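YcaO (Methanopyrus kandleri, PDB 6CIB) probably uses ATP and magnesium to install thioamides in the backbone of ribosomally made peptides. Local coordinates at residues Val80-Ala85 / Ser143-Leu148; Glu86-Ile91 / Val335-Glu340; Glu155-Gln160 / Pro345-Arg350. All blocks are in the same frame, centred on the assembly; numbering follows the deposited sequence.

Interaction 1 (Val80-Ala85 / Ser143-Leu148); sequences VERAAA and SHTNGL. With MG (magnesium ion), chain H; ADP (adenosine-5'-diphosphate), chain G.
The nucleotide-magnesium site of the YcaO fold lies where helix 68-85 meets the loop leading into strand 148-150. One magnesium ion joins the two segments: Glu81 OE2 binds MG at 2.6 Å, and the backbone Leu148 O binds it at 2.3 Å. Three waters also bind it. Water 1 donates to Thr145 O, and waters 2 and 3 donate to ADP O1B and O3B, so the ion reaches the diphosphate through water. The second carboxylate oxygen takes the ribose: ADP O3' donates to Glu81 OE1 across a very short 2.4 Å. A type II turn from Thr145 to Leu148, closed by Leu148 N to Thr145 O at 3.0 Å and with Gly147 at phi 91°, delivers the metal-binding carbonyl.

Beside the metal, side-chain carbons carry the rest of the contact. Leu148, its CG anti to the backbone N (chi1 -179°), sets CD2 3.6 Å from Ala85 CB and also against Glu81 OE2. The bent Arg82 chain crosses Thr145 at about a right angle, with Thr145 CG2 over one guanidinium face and 3.9 Å from Arg82 CD. With Glu81 OE2 and Leu148 O 3.4 Å apart and both acceptors, the magnesium charge probably offsets their repulsion and favours an ionised Glu81.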
loop_
_atom_site.group_PDB
_atom_site.type_symbol
_atom_site.label_atom_id
_atom_site.label_comp_id
_atom_site.label_asym_id
_atom_site.label_seq_id
_atom_site.Cartn_x
_atom_site.Cartn_y
_atom_site.Cartn_z
ATOM N N VAL A 80 2.307 14.242 -1.346
ATOM C CA VAL A 80 2.899 14.444 -2.676
ATOM C C VAL A 80 2.301 13.476 -3.710
ATOM O O VAL A 80 1.876 13.915 -4.784
ATOM C CB VAL A 80 4.454 14.372 -2.653
ATOM C CG1 VAL A 80 5.027 14.288 -4.065
ATOM C CG2 VAL A 80 5.046 15.594 -1.960
ATOM N N GLU A 81 2.246 12.180 -3.374
ATOM C CA GLU A 81 1.673 11.184 -4.275
ATOM C C GLU A 81 0.213 11.493 -4.627
ATOM O O GLU A 81 -0.189 11.308 -5.774
ATOM C CB GLU A 81 1.850 9.741 -3.750
ATOM C CG GLU A 81 0.931 9.334 -2.612
ATOM C CD GLU A 81 0.961 7.850 -2.306
ATOM O OE1 GLU A 81 2.052 7.307 -2.067
ATOM O OE2 GLU A 81 -0.121 7.221 -2.276
ATOM N N ARG A 82 -0.561 11.975 -3.648
ATOM C CA ARG A 82 -1.966 12.323 -3.879
ATOM C C ARG A 82 -2.127 13.520 -4.821
ATOM O O ARG A 82 -3.018 13.514 -5.672
ATOM C CB ARG A 82 -2.728 12.532 -2.560
ATOM C CG ARG A 82 -2.931 11.263 -1.736
ATOM C CD ARG A 82 -3.826 10.234 -2.425
ATOM N NE ARG A 82 -5.238 10.641 -2.402
ATOM C CZ ARG A 82 -6.100 10.329 -1.435
ATOM N NH1 ARG A 82 -5.711 9.593 -0.402
ATOM N NH2 ARG A 82 -7.353 10.752 -1.505
ATOM N N ALA A 83 -1.257 14.520 -4.689
ATOM C CA ALA A 83 -1.249 15.660 -5.615
ATOM C C ALA A 83 -0.855 15.228 -7.031
ATOM O O ALA A 83 -1.457 15.671 -8.010
ATOM C CB ALA A 83 -0.338 16.760 -5.111
ATOM N N ALA A 84 0.142 14.346 -7.125
ATOM C CA ALA A 84 0.583 13.780 -8.402
ATOM C C ALA A 84 -0.497 12.953 -9.104
ATOM O O ALA A 84 -0.568 12.952 -10.332
ATOM C CB ALA A 84 1.838 12.946 -8.202
ATOM N N ALA A 85 -1.327 12.269 -8.318
ATOM C CA ALA A 85 -2.381 11.392 -8.820
ATOM C C ALA A 85 -3.612 12.130 -9.343
ATOM O O ALA A 85 -4.450 11.524 -10.020
ATOM C CB ALA A 85 -2.804 10.401 -7.742
ATOM N N SER A 143 -12.316 5.281 -9.215
ATOM C CA SER A 143 -10.858 5.374 -9.186
ATOM C C SER A 143 -10.380 5.113 -7.755
ATOM O O SER A 143 -11.181 5.146 -6.811
ATOM C CB SER A 143 -10.421 6.766 -9.659
ATOM O OG SER A 143 -10.961 7.781 -8.825
ATOM N N HIS A 144 -9.088 4.832 -7.598
ATOM C CA HIS A 144 -8.493 4.567 -6.272
ATOM C C HIS A 144 -6.966 4.721 -6.322
ATOM O O HIS A 144 -6.418 5.098 -7.361
ATOM C CB HIS A 144 -8.926 3.194 -5.714
ATOM C CG HIS A 144 -8.537 2.037 -6.578
ATOM N ND1 HIS A 144 -7.265 1.509 -6.584
ATOM C CD2 HIS A 144 -9.253 1.306 -7.465
ATOM C CE1 HIS A 144 -7.215 0.494 -7.430
ATOM N NE2 HIS A 144 -8.405 0.355 -7.986
ATOM N N THR A 145 -6.291 4.450 -5.207
ATOM C CA THR A 145 -4.842 4.716 -5.091
ATOM C C THR A 145 -3.966 3.455 -4.889
ATOM O O THR A 145 -2.771 3.567 -4.564
ATOM C CB THR A 145 -4.543 5.742 -3.972
ATOM O OG1 THR A 145 -5.042 5.242 -2.733
ATOM C CG2 THR A 145 -5.195 7.107 -4.267
ATOM N N ASN A 146 -4.545 2.267 -5.079
ATOM C CA ASN A 146 -3.767 1.034 -4.989
ATOM C C ASN A 146 -2.663 1.032 -6.035
ATOM O O ASN A 146 -2.926 1.179 -7.230
ATOM C CB ASN A 146 -4.637 -0.220 -5.147
ATOM C CG ASN A 146 -3.918 -1.490 -4.699
ATOM O OD1 ASN A 146 -3.353 -1.543 -3.610
ATOM N ND2 ASN A 146 -3.958 -2.519 -5.532
ATOM N N GLY A 147 -1.429 0.889 -5.562
ATOM C CA GLY A 147 -0.259 0.905 -6.424
ATOM C C GLY A 147 0.366 2.265 -6.634
ATOM O O GLY A 147 1.364 2.377 -7.352
ATOM N N LEU A 148 -0.230 3.300 -6.041
ATOM C CA LEU A 148 0.320 4.650 -6.095
ATOM C C LEU A 148 1.416 4.817 -5.053
ATOM O O LEU A 148 1.208 4.514 -3.878
ATOM C CB LEU A 148 -0.792 5.690 -5.892
ATOM C CG LEU A 148 -0.450 7.179 -5.923
ATOM C CD1 LEU A 148 -0.026 7.638 -7.322
ATOM C CD2 LEU A 148 -1.663 7.949 -5.433
HETATM MG MG MG H . 0.792 4.890 -1.608
HETATM P PB ADP G . 2.575 3.186 2.544
HETATM O O1B ADP G . 3.209 3.320 1.175
HETATM O O2B ADP G . 2.224 1.765 2.938
HETATM O O3B ADP G . 1.486 4.189 2.847
HETATM P PA ADP G . 4.361 4.834 4.131
HETATM O O1A ADP G . 5.706 4.451 4.685
HETATM O O2A ADP G . 3.365 5.406 5.104
HETATM O O3A ADP G . 3.814 3.459 3.537
HETATM O "O5'" ADP G . 4.600 5.841 2.902
HETATM C "C5'" ADP G . 3.671 6.818 2.399
HETATM C "C4'" ADP G . 4.225 7.416 1.092
HETATM O "O4'" ADP G . 5.500 8.031 1.335
HETATM C "C3'" ADP G . 4.496 6.371 0.006
HETATM O "O3'" ADP G . 4.342 6.968 -1.297
HETATM C "C2'" ADP G . 5.954 6.008 0.218
HETATM O "O2'" ADP G . 6.559 5.457 -0.949
HETATM C "C1'" ADP G . 6.552 7.351 0.627
HETATM N N9 ADP G . 7.722 7.226 1.524
HETATM C C8 ADP G . 7.706 6.695 2.761
HETATM N N7 ADP G . 8.940 6.727 3.315
HETATM C C5 ADP G . 9.764 7.309 2.438
HETATM C C6 ADP G . 11.204 7.657 2.413
HETATM N N6 ADP G . 11.994 7.380 3.477
HETATM N N1 ADP G . 11.685 8.251 1.293
HETATM C C2 ADP G . 10.900 8.532 0.225
HETATM N N3 ADP G . 9.578 8.246 0.187
HETATM C C4 ADP G . 8.963 7.644 1.250
HETATM O O HOH W 1 -1.155 3.952 -2.090
HETATM O O HOH W 2 2.390 3.379 -1.276
HETATM O O HOH W 3 0.282 5.430 0.522
#

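Interaction 2 (Glu86-Ile91 / Val335-Glu340)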
loop_
_atom_site.group_PDB
_atom_site.type_symbol
_atom_site.label_atom_id
_atom_site.label_comp_id
_atom_site.label_asym_id
_atom_site.label_seq_id
_atom_site.Cartn_x
_atom_site.Cartn_y
_atom_site.Cartn_z
ATOM N N GLU A 86 -3.737 13.415 -9.006
ATOM C CA GLU A 86 -4.839 14.234 -9.504
ATOM C C GLU A 86 -4.787 14.306 -11.039
ATOM O O GLU A 86 -3.690 14.427 -11.611
ATOM C CB GLU A 86 -4.839 15.626 -8.848
ATOM C CG GLU A 86 -5.342 15.591 -7.410
ATOM C CD GLU A 86 -5.269 16.923 -6.665
ATOM O OE1 GLU A 86 -4.875 17.965 -7.235
ATOM O OE2 GLU A 86 -5.631 16.916 -5.477
ATOM N N PRO A 87 -5.959 14.185 -11.708
ATOM C CA PRO A 87 -6.039 14.167 -13.175
ATOM C C PRO A 87 -5.230 15.272 -13.833
ATOM O O PRO A 87 -5.287 16.428 -13.405
ATOM C CB PRO A 87 -7.527 14.355 -13.447
ATOM C CG PRO A 87 -8.178 13.713 -12.283
ATOM C CD PRO A 87 -7.292 14.002 -11.099
ATOM N N ARG A 88 -4.462 14.897 -14.850
ATOM C CA ARG A 88 -3.582 15.828 -15.516
ATOM C C ARG A 88 -3.760 15.663 -17.016
ATOM O O ARG A 88 -3.396 14.624 -17.591
ATOM C CB ARG A 88 -2.135 15.589 -15.090
ATOM C CG ARG A 88 -1.442 16.823 -14.544
ATOM C CD ARG A 88 0.027 16.543 -14.279
ATOM N NE ARG A 88 0.204 15.503 -13.269
ATOM C CZ ARG A 88 1.240 14.674 -13.201
ATOM N NH1 ARG A 88 2.223 14.735 -14.088
ATOM N NH2 ARG A 88 1.290 13.769 -12.234
ATOM N N GLU A 89 -4.347 16.691 -17.632
ATOM C CA GLU A 89 -4.654 16.704 -19.066
ATOM C C GLU A 89 -3.383 16.640 -19.922
ATOM O O GLU A 89 -3.407 16.098 -21.026
ATOM C CB GLU A 89 -5.508 17.934 -19.405
ATOM C CG GLU A 89 -6.247 17.887 -20.734
ATOM C CD GLU A 89 -7.266 16.760 -20.864
ATOM O OE1 GLU A 89 -7.998 16.437 -19.902
ATOM O OE2 GLU A 89 -7.348 16.201 -21.968
ATOM N N GLU A 90 -2.290 17.173 -19.373
ATOM C CA GLU A 90 -0.934 17.097 -19.934
ATOM C C GLU A 90 -0.560 15.721 -20.494
ATOM O O GLU A 90 0.021 15.630 -21.580
ATOM C CB GLU A 90 0.096 17.465 -18.857
ATOM C CG GLU A 90 0.124 18.928 -18.443
ATOM C CD GLU A 90 0.990 19.779 -19.361
ATOM O OE1 GLU A 90 2.137 20.094 -18.971
ATOM O OE2 GLU A 90 0.528 20.125 -20.473
ATOM N N ILE A 91 -0.897 14.667 -19.747
ATOM C CA ILE A 91 -0.462 13.303 -20.069
ATOM C C ILE A 91 -1.602 12.392 -20.527
ATOM O O ILE A 91 -1.399 11.192 -20.697
ATOM C CB ILE A 91 0.352 12.650 -18.910
ATOM C CG1 ILE A 91 -0.504 12.524 -17.628
ATOM C CG2 ILE A 91 1.669 13.401 -18.693
ATOM C CD1 ILE A 91 0.091 11.662 -16.533
ATOM N N VAL A 335 3.098 3.478 -14.670
ATOM C CA VAL A 335 2.772 4.778 -15.256
ATOM C C VAL A 335 3.479 5.873 -14.462
ATOM O O VAL A 335 3.303 5.986 -13.248
ATOM C CB VAL A 335 1.239 5.035 -15.292
ATOM C CG1 VAL A 335 0.920 6.413 -15.866
ATOM C CG2 VAL A 335 0.515 3.950 -16.082
ATOM N N ASP A 336 4.279 6.670 -15.158
ATOM C CA ASP A 336 5.009 7.788 -14.563
ATOM C C ASP A 336 4.046 8.923 -14.192
ATOM O O ASP A 336 3.290 9.399 -15.043
ATOM C CB ASP A 336 6.061 8.286 -15.560
ATOM C CG ASP A 336 7.107 9.197 -14.928
ATOM O OD1 ASP A 336 6.946 9.648 -13.774
ATOM O OD2 ASP A 336 8.115 9.474 -15.605
ATOM N N LEU A 337 4.077 9.345 -12.924
ATOM C CA LEU A 337 3.233 10.449 -12.446
ATOM C C LEU A 337 4.011 11.626 -11.846
ATOM O O LEU A 337 3.421 12.511 -11.218
ATOM C CB LEU A 337 2.162 9.936 -11.460
ATOM C CG LEU A 337 0.994 9.130 -12.056
ATOM C CD1 LEU A 337 0.106 8.556 -10.962
ATOM C CD2 LEU A 337 0.169 9.969 -13.020
ATOM N N THR A 338 5.326 11.622 -12.041
ATOM C CA THR A 338 6.214 12.706 -11.631
ATOM C C THR A 338 5.672 14.045 -12.139
ATOM O O THR A 338 5.421 14.209 -13.323
ATOM C CB THR A 338 7.645 12.463 -12.164
ATOM O OG1 THR A 338 8.084 11.156 -11.754
ATOM C CG2 THR A 338 8.634 13.524 -11.658
ATOM N N LEU A 339 5.441 14.974 -11.221
ATOM C CA LEU A 339 5.058 16.335 -11.592
ATOM C C LEU A 339 6.285 17.075 -12.099
ATOM O O LEU A 339 7.375 16.900 -11.566
ATOM C CB LEU A 339 4.425 17.073 -10.404
ATOM C CG LEU A 339 2.979 16.726 -10.039
ATOM C CD1 LEU A 339 2.721 16.998 -8.566
ATOM C CD2 LEU A 339 1.991 17.487 -10.909
ATOM N N GLU A 340 6.104 17.872 -13.150
ATOM C CA GLU A 340 7.191 18.664 -13.741
ATOM C C GLU A 340 7.811 19.643 -12.733
ATOM O O GLU A 340 9.032 19.677 -12.580
ATOM C CB GLU A 340 6.709 19.404 -14.999
ATOM C CG GLU A 340 6.225 18.490 -16.123
ATOM C CD GLU A 340 5.543 19.229 -17.272
ATOM O OE1 GLU A 340 4.979 20.329 -17.060
ATOM O OE2 GLU A 340 5.562 18.694 -18.401
HETATM O O HOH W 4 3.875 12.667 -15.053
#
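Arg88 carries this contact, reaching from the loop after helix 68-85 to the backbone at the end of strand 332-336, where an Asx turn at Asp336 follows the strand. Its NH2 donates to Leu337 O at 2.7 Å with an N-H...O angle of 148°. The acceptor lies at the guanidinium edge, near its plane, whereas the donor sits above the carbonyl plane, 42° out of it. NH1 makes a weak bond to Thr338 O at 3.3 Å, and water 4 reinforces it by accepting from Arg88 NH1 while donating to Thr338 O. One face of the guanidinium is covered by Leu339 CD2, which stands off-centre, 3.6 Å from Arg88 NE.

Beside this polar grip, Ile91 crosses Leu337 at about a right angle, with CD1 3.9 Å from Leu337 CD2. At the surface Glu90 OE1 faces Glu340 OE1 at 3.4 Å, two acceptors whose carboxylate planes are nearly perpendicular. Like charges so close would probably raise the proton affinity of one of them.

Further out, Arg88 NH2 also donates to Ala84 O, so a single nitrogen joins the end of helix 68-85 to the strand end. Leu337 N donates to Val346 O, which keeps the strand end beside strand 346-351 just before the two carbonyls that accept from Arg88. Within the Asx turn, Asp336 OD1 grips Thr338 twice: Thr338 N donates from above the carboxylate plane at 3.1 Å, and Thr338 OG1 donates to the syn lone pair of the same oxygen at 2.8 Å.

Interaction 3 (Glu155-Gln160 / Pro345-Arg350); sequences EEAVIQ and PVVRVR. With ADP (adenosine-5'-diphosphate), chain G.
Helix 154-177 packs along strand 346-351, the axes of their short segments 7.6 Å apart and only 30° from parallel, so the two run in nearly the same direction. Ala157 and Val347 have the nearest CA atoms, 6.1 Å apart. With CG1 of Val347 anti to the carbonyl carbon (chi1 -57°), CG2 falls between the backbone N and the carbonyl carbon and faces the helix: it comes 3.8 Å from Ala157 CB and 3.7 Å from Ala157 O. The same methyl is 4.1 Å from Val158 CG2, the two valines crossing at about a right angle. Two residues along the strand, Val349 CG2 touches Val158 O at 4.0 Å.

The strand belongs to a five-stranded antiparallel sheet, and the helix lies against one face, over strand 346-351 and its neighbour 332-336. Val346 points away from the helix, meeting Leu148 of strand 148-150 and Ala84 of helix 68-85, so helices lie on both sides at this strand.

Around from Ala157, the helix turns polar side chains to the nucleotide. Gln160, bent at chi2, donates from NE2 to ADP O1B at 2.7 Å with a nearly straight angle of 168°. Extended Glu156 places OE2 3.6 Å from ADP C2 and also pairs it with Arg12 in a salt bridge.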
loop_
_atom_site.group_PDB
_atom_site.type_symbol
_atom_site.label_atom_id
_atom_site.label_comp_id
_atom_site.label_asym_id
_atom_site.label_seq_id
_atom_site.Cartn_x
_atom_site.Cartn_y
_atom_site.Cartn_z
ATOM N N GLU A 155 12.712 3.828 -8.774
ATOM C CA GLU A 155 12.829 2.446 -8.273
ATOM C C GLU A 155 12.196 2.271 -6.893
ATOM O O GLU A 155 11.501 1.281 -6.668
ATOM C CB GLU A 155 14.280 1.960 -8.240
ATOM C CG GLU A 155 14.872 1.641 -9.611
ATOM C CD GLU A 155 15.471 2.854 -10.302
ATOM O OE1 GLU A 155 15.315 4.001 -9.811
ATOM O OE2 GLU A 155 16.117 2.662 -11.349
ATOM N N GLU A 156 12.432 3.235 -5.997
ATOM C CA GLU A 156 11.805 3.257 -4.661
ATOM C C GLU A 156 10.288 3.183 -4.764
ATOM O O GLU A 156 9.658 2.382 -4.082
ATOM C CB GLU A 156 12.161 4.545 -3.921
ATOM C CG GLU A 156 13.522 4.584 -3.257
ATOM C CD GLU A 156 13.688 5.806 -2.380
ATOM O OE1 GLU A 156 14.781 5.981 -1.813
ATOM O OE2 GLU A 156 12.717 6.597 -2.245
ATOM N N ALA A 157 9.722 4.038 -5.617
ATOM C CA ALA A 157 8.278 4.126 -5.847
ATOM C C ALA A 157 7.727 2.861 -6.514
ATOM O O ALA A 157 6.664 2.372 -6.127
ATOM C CB ALA A 157 7.961 5.368 -6.676
ATOM N N VAL A 158 8.448 2.327 -7.503
ATOM C CA VAL A 158 8.048 1.063 -8.156
ATOM C C VAL A 158 7.989 -0.099 -7.164
ATOM O O VAL A 158 6.976 -0.808 -7.104
ATOM C CB VAL A 158 8.912 0.721 -9.396
ATOM C CG1 VAL A 158 8.551 -0.654 -9.961
ATOM C CG2 VAL A 158 8.706 1.766 -10.474
ATOM N N ILE A 159 9.046 -0.268 -6.373
ATOM C CA ILE A 159 9.092 -1.308 -5.328
ATOM C C ILE A 159 7.898 -1.167 -4.368
ATOM O O ILE A 159 7.179 -2.141 -4.137
ATOM C CB ILE A 159 10.435 -1.298 -4.548
ATOM C CG1 ILE A 159 11.587 -1.757 -5.458
ATOM C CG2 ILE A 159 10.357 -2.169 -3.289
ATOM C CD1 ILE A 159 12.960 -1.312 -5.001
ATOM N N GLN A 160 7.705 0.043 -3.834
ATOM C CA GLN A 160 6.625 0.330 -2.887
ATOM C C GLN A 160 5.239 0.055 -3.492
ATOM O O GLN A 160 4.417 -0.627 -2.869
ATOM C CB GLN A 160 6.723 1.778 -2.382
ATOM C CG GLN A 160 5.783 2.131 -1.226
ATOM C CD GLN A 160 6.323 1.716 0.138
ATOM O OE1 GLN A 160 7.416 1.149 0.249
ATOM N NE2 GLN A 160 5.557 2.007 1.189
ATOM N N PRO A 345 9.833 11.725 -7.943
ATOM C CA PRO A 345 9.348 10.516 -8.613
ATOM C C PRO A 345 8.075 9.967 -7.970
ATOM O O PRO A 345 8.059 9.674 -6.771
ATOM C CB PRO A 345 10.513 9.528 -8.447
ATOM C CG PRO A 345 11.722 10.390 -8.298
ATOM C CD PRO A 345 11.255 11.611 -7.558
ATOM N N VAL A 346 7.007 9.885 -8.766
ATOM C CA VAL A 346 5.751 9.232 -8.364
ATOM C C VAL A 346 5.364 8.282 -9.487
ATOM O O VAL A 346 5.520 8.615 -10.670
ATOM C CB VAL A 346 4.588 10.244 -8.087
ATOM C CG1 VAL A 346 3.303 9.520 -7.662
ATOM C CG2 VAL A 346 4.981 11.251 -7.011
ATOM N N VAL A 347 4.883 7.095 -9.116
ATOM C CA VAL A 347 4.365 6.134 -10.092
ATOM C C VAL A 347 3.016 5.561 -9.681
ATOM O O VAL A 347 2.650 5.557 -8.495
ATOM C CB VAL A 347 5.335 4.954 -10.401
ATOM C CG1 VAL A 347 6.696 5.445 -10.891
ATOM C CG2 VAL A 347 5.479 4.002 -9.216
ATOM N N ARG A 348 2.291 5.083 -10.689
ATOM C CA ARG A 348 1.185 4.184 -10.482
ATOM C C ARG A 348 1.563 2.822 -11.078
ATOM O O ARG A 348 1.864 2.713 -12.272
ATOM C CB ARG A 348 -0.086 4.735 -11.128
ATOM C CG ARG A 348 -1.349 3.991 -10.742
ATOM C CD ARG A 348 -1.860 4.444 -9.377
ATOM N NE ARG A 348 -2.891 3.539 -8.874
ATOM C CZ ARG A 348 -4.192 3.650 -9.125
ATOM N NH1 ARG A 348 -4.665 4.649 -9.873
ATOM N NH2 ARG A 348 -5.032 2.754 -8.622
ATOM N N VAL A 349 1.567 1.807 -10.220
ATOM C CA VAL A 349 1.796 0.415 -10.619
ATOM C C VAL A 349 0.443 -0.261 -10.695
ATOM O O VAL A 349 -0.345 -0.188 -9.744
ATOM C CB VAL A 349 2.715 -0.327 -9.619
ATOM C CG1 VAL A 349 2.829 -1.815 -9.962
ATOM C CG2 VAL A 349 4.092 0.323 -9.593
ATOM N N ARG A 350 0.162 -0.870 -11.842
ATOM C CA ARG A 350 -1.022 -1.707 -12.014
ATOM C C ARG A 350 -0.578 -3.116 -12.400
ATOM O O ARG A 350 0.304 -3.285 -13.247
ATOM C CB ARG A 350 -1.973 -1.148 -13.093
ATOM C CG ARG A 350 -2.294 0.347 -13.031
ATOM C CD ARG A 350 -2.992 0.780 -11.745
ATOM N NE ARG A 350 -4.321 0.185 -11.597
ATOM C CZ ARG A 350 -4.724 -0.524 -10.547
ATOM N NH1 ARG A 350 -3.912 -0.725 -9.511
ATOM N NH2 ARG A 350 -5.961 -1.019 -10.525
HETATM P PB ADP G . 2.575 3.186 2.544
HETATM O O1B ADP G . 3.209 3.320 1.175
HETATM O O2B ADP G . 2.224 1.765 2.938
HETATM O O3B ADP G . 1.486 4.189 2.847
HETATM P PA ADP G . 4.361 4.834 4.131
HETATM O O1A ADP G . 5.706 4.451 4.685
HETATM O O2A ADP G . 3.365 5.406 5.104
HETATM O O3A ADP G . 3.814 3.459 3.537
HETATM O "O5'" ADP G . 4.600 5.841 2.902
HETATM C "C5'" ADP G . 3.671 6.818 2.399
HETATM C "C4'" ADP G . 4.225 7.416 1.092
HETATM O "O4'" ADP G . 5.500 8.031 1.335
HETATM C "C3'" ADP G . 4.496 6.371 0.006
HETATM O "O3'" ADP G . 4.342 6.968 -1.297
HETATM C "C2'" ADP G . 5.954 6.008 0.218
HETATM O "O2'" ADP G . 6.559 5.457 -0.949
HETATM C "C1'" ADP G . 6.552 7.351 0.627
HETATM N N9 ADP G . 7.722 7.226 1.524
HETATM C C8 ADP G . 7.706 6.695 2.761
HETATM N N7 ADP G . 8.940 6.727 3.315
HETATM C C5 ADP G . 9.764 7.309 2.438
HETATM C C6 ADP G . 11.204 7.657 2.413
HETATM N N6 ADP G . 11.994 7.380 3.477
HETATM N N1 ADP G . 11.685 8.251 1.293
HETATM C C2 ADP G . 10.900 8.532 0.225
HETATM N N3 ADP G . 9.578 8.246 0.187
HETATM C C4 ADP G . 8.963 7.644 1.250
#

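In the fold
Interactions 1 and 3 are buried, with centres about 10 Å apart, and both touch ADP; interaction 2 lies at the surface, its centre about 20 Å from the chain centre. Strand 346-351 links them all: its backbone bonds to Gly147 of interaction 1 on one side and to Val335 and Leu337 of interaction 2 on the other. Interactions 1 and 2 use adjoining parts of the chain, helix 68-85 and the loop after it, and meet directly where Leu148 CD1 packs on Leu337 CD1 at 3.8 Å. The chemistry follows position: metal coordination in interaction 1, methyl packing in interaction 3, and arginine-to-carbonyl bonding with a water in interaction 2.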